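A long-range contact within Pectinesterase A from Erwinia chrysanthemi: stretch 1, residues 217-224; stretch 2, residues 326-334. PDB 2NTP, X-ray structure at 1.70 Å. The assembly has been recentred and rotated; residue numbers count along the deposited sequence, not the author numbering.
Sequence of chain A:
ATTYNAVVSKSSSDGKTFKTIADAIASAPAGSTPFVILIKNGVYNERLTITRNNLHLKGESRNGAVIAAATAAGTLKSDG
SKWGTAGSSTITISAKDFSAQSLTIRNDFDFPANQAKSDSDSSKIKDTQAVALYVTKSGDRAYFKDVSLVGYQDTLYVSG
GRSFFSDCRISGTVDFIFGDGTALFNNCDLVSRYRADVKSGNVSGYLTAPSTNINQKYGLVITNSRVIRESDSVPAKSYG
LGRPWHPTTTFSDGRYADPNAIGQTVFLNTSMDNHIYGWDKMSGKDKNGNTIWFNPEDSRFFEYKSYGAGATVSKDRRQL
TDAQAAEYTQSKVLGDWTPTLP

Stretch 1 217-224: KYGLVITN
Stretch 2, residues 326-334: AEYTQSKVL

Long-range packing of residues 217-224 against residues 326-334 in one chain of Pectinesterase A; touching residues lie at least 105 positions apart in sequence, and the contact buries 359 Å², both sides summed. Y218 (phi/psi -125/138) is the centre of the contact. Its CA-to-CB bond points toward the second stretch, and with chi1 -58° (m) and chi2 -77° the flat ring meets E327, Y328, K332 and V333; the second stretch covers 116 Å² of Y218. V333 sits over one face of the ring: its CA is 4.0 Å from the centroid of the Y218 ring, 19° off the normal, a CH-pi contact, and CG2 of V333 comes to 3.9 Å from CD1 of Y218. V333 (chi1 177°, t) offers its CA and CG2 to the ring and CG1 to V221, an apolar match for a buried place. Y328 meets Y218 as an offset edge-to-face pair, the edge of Y218 toward the face of Y328, with centroids 5.5 Å apart and planes at 80°; CE1 of Y218 lies 3.7 Å from CD2 of Y328. The CA-to-CB bond of Y328 points sideways, but chi1 -64° (m) and chi2 92° bring the ring nearer.

V221 (chi1 -178°, t) extends the apolar patch. Its CG2 lies 4.1 Å from CD2 of Y328, at the edge of that ring, and 4.3 Å from CG1 of V333, so one methyl touches both partners. Residues 220-223 are an extended strand, phi/psi from -94/119 to -126/141; V221 and T223 point toward the second stretch while L220 points away. G219, at -112/-113, precedes the strand. The CA register pairs Y218 with V333 and V221 with Y328, in reverse order. At the margin, CG2 of T223 (chi1 65°, p) is 4.4 Å from O of Y328.

The polar edge begins at the tip of Y218, whose OH donates a 2.6 Å hydrogen bond to O of E327, the single hydrogen bond between the stretches; it satisfies the hydroxyl of a buried residue. CE2 of Y218 also passes 3.3 Å from O of K332. Farther out, NZ of K332 (chi -68°, -145°, 170°, -151°) forms a 2.8 Å salt bridge with OE1 of E327 (chi -59°, -62°, -33°). E327 and Y328 are at -83/-5 and -114/30. T329 (-73/159; chi1 61°, p) caps the helix beginning at Q330 (-54/-42; V333 -69/-41): its OG1 accepts from N of K332 at 3.3 Å, while N of V333 bonds to O of T329 at 3.0 Å.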

# COMPACT_ATOMS: atom_id res chain seq x y z
N LYS A 217 -14.86 8.28 -8.62
CA LYS A 217 -14.40 9.67 -8.58
C LYS A 217 -12.95 9.82 -8.09
O LYS A 217 -12.17 10.57 -8.68
CB LYS A 217 -15.35 10.52 -7.72
CG LYS A 217 -15.14 12.03 -7.82
CD LYS A 217 -15.76 12.62 -9.08
CE LYS A 217 -16.00 14.12 -8.95
NZ LYS A 217 -14.77 14.89 -8.58
N TYR A 218 -12.61 9.10 -7.02
CA TYR A 218 -11.27 9.23 -6.43
C TYR A 218 -10.54 7.90 -6.32
O TYR A 218 -11.13 6.89 -5.94
CB TYR A 218 -11.36 9.89 -5.05
CG TYR A 218 -12.00 11.26 -5.07
CD1 TYR A 218 -11.29 12.37 -5.51
CD2 TYR A 218 -13.32 11.43 -4.66
CE1 TYR A 218 -11.88 13.64 -5.55
CE2 TYR A 218 -13.92 12.70 -4.69
CZ TYR A 218 -13.20 13.79 -5.13
OH TYR A 218 -13.78 15.04 -5.16
N GLY A 219 -9.25 7.93 -6.65
CA GLY A 219 -8.38 6.77 -6.50
C GLY A 219 -7.37 7.05 -5.41
O GLY A 219 -7.73 7.21 -4.24
N LEU A 220 -6.10 7.15 -5.81
CA LEU A 220 -5.01 7.41 -4.86
C LEU A 220 -4.75 8.90 -4.81
O LEU A 220 -4.40 9.51 -5.83
CB LEU A 220 -3.75 6.64 -5.27
CG LEU A 220 -3.96 5.16 -5.64
CD1 LEU A 220 -2.66 4.56 -6.14
CD2 LEU A 220 -4.52 4.36 -4.47
N VAL A 221 -4.93 9.49 -3.63
CA VAL A 221 -4.77 10.93 -3.44
C VAL A 221 -3.73 11.16 -2.35
O VAL A 221 -3.92 10.75 -1.20
CB VAL A 221 -6.12 11.62 -3.10
CG1 VAL A 221 -5.94 13.13 -2.97
CG2 VAL A 221 -7.18 11.30 -4.18
N ILE A 222 -2.63 11.81 -2.73
CA ILE A 222 -1.50 12.02 -1.81
C ILE A 222 -1.35 13.51 -1.52
O ILE A 222 -1.12 14.30 -2.44
CB ILE A 222 -0.18 11.42 -2.38
CG1 ILE A 222 -0.27 9.90 -2.51
CG2 ILE A 222 1.01 11.77 -1.49
CD1 ILE A 222 -0.63 9.40 -3.90
N THR A 223 -1.49 13.89 -0.25
CA THR A 223 -1.50 15.31 0.13
C THR A 223 -0.47 15.62 1.22
O THR A 223 -0.28 14.83 2.15
CB THR A 223 -2.91 15.78 0.62
OG1 THR A 223 -3.26 15.10 1.83
CG2 THR A 223 -3.98 15.53 -0.43
N ASN A 224 0.17 16.78 1.10
CA ASN A 224 1.05 17.30 2.15
C ASN A 224 2.08 16.27 2.60
O ASN A 224 2.36 16.12 3.80
CB ASN A 224 0.22 17.79 3.35
CG ASN A 224 -0.93 18.70 2.94
OD1 ASN A 224 -2.09 18.46 3.28
ND2 ASN A 224 -0.61 19.75 2.20
N ALA A 326 -9.29 22.12 -5.28
CA ALA A 326 -10.30 22.21 -4.22
C ALA A 326 -11.23 20.99 -4.17
O ALA A 326 -11.96 20.80 -3.20
CB ALA A 326 -11.12 23.49 -4.38
N GLU A 327 -11.18 20.17 -5.22
CA GLU A 327 -11.99 18.95 -5.29
C GLU A 327 -11.33 17.78 -4.56
O GLU A 327 -11.93 16.71 -4.44
CB GLU A 327 -12.27 18.56 -6.74
CG GLU A 327 -13.01 19.62 -7.56
CD GLU A 327 -14.40 19.95 -7.02
OE1 GLU A 327 -15.07 19.06 -6.47
OE2 GLU A 327 -14.82 21.12 -7.16
N TYR A 328 -10.11 17.99 -4.07
CA TYR A 328 -9.33 16.92 -3.44
C TYR A 328 -9.08 17.15 -1.95
O TYR A 328 -8.06 16.72 -1.40
CB TYR A 328 -8.02 16.69 -4.20
CG TYR A 328 -8.24 16.19 -5.61
CD1 TYR A 328 -8.34 17.08 -6.69
CD2 TYR A 328 -8.34 14.83 -5.88
CE1 TYR A 328 -8.54 16.62 -7.99
CE2 TYR A 328 -8.54 14.36 -7.18
CZ TYR A 328 -8.64 15.26 -8.22
OH TYR A 328 -8.83 14.80 -9.51
N THR A 329 -10.01 17.84 -1.30
CA THR A 329 -9.98 18.00 0.15
C THR A 329 -10.37 16.68 0.80
O THR A 329 -11.00 15.84 0.16
CB THR A 329 -10.99 19.07 0.62
OG1 THR A 329 -12.31 18.68 0.25
CG2 THR A 329 -10.67 20.44 -0.00
N GLN A 330 -9.99 16.49 2.07
CA GLN A 330 -10.37 15.29 2.81
C GLN A 330 -11.89 15.07 2.80
O GLN A 330 -12.37 13.95 2.61
CB GLN A 330 -9.85 15.34 4.25
CG GLN A 330 -10.14 14.07 5.04
CD GLN A 330 -9.69 14.17 6.48
OE1 GLN A 330 -8.56 14.56 6.76
NE2 GLN A 330 -10.57 13.80 7.40
N SER A 331 -12.65 16.15 2.98
CA SER A 331 -14.11 16.08 2.98
C SER A 331 -14.67 15.51 1.67
O SER A 331 -15.57 14.67 1.69
CB SER A 331 -14.70 17.47 3.24
OG SER A 331 -16.12 17.44 3.18
N LYS A 332 -14.12 15.95 0.54
CA LYS A 332 -14.60 15.50 -0.76
C LYS A 332 -14.16 14.07 -1.07
O LYS A 332 -14.94 13.27 -1.59
CB LYS A 332 -14.16 16.45 -1.87
CG LYS A 332 -14.82 17.81 -1.79
CD LYS A 332 -15.08 18.38 -3.17
CE LYS A 332 -15.96 19.62 -3.08
NZ LYS A 332 -16.77 19.79 -4.31
N VAL A 333 -12.91 13.75 -0.75
CA VAL A 333 -12.35 12.44 -1.06
C VAL A 333 -12.99 11.34 -0.22
O VAL A 333 -13.30 10.26 -0.73
CB VAL A 333 -10.80 12.43 -0.92
CG1 VAL A 333 -10.24 11.03 -1.19
CG2 VAL A 333 -10.18 13.43 -1.88
N LEU A 334 -13.22 11.62 1.06
CA LEU A 334 -13.74 10.60 1.98
C LEU A 334 -15.26 10.65 2.18
O LEU A 334 -15.84 9.77 2.81
CB LEU A 334 -13.01 10.65 3.33
CG LEU A 334 -11.50 10.40 3.31
CD1 LEU A 334 -10.96 10.47 4.72
CD2 LEU A 334 -11.14 9.05 2.66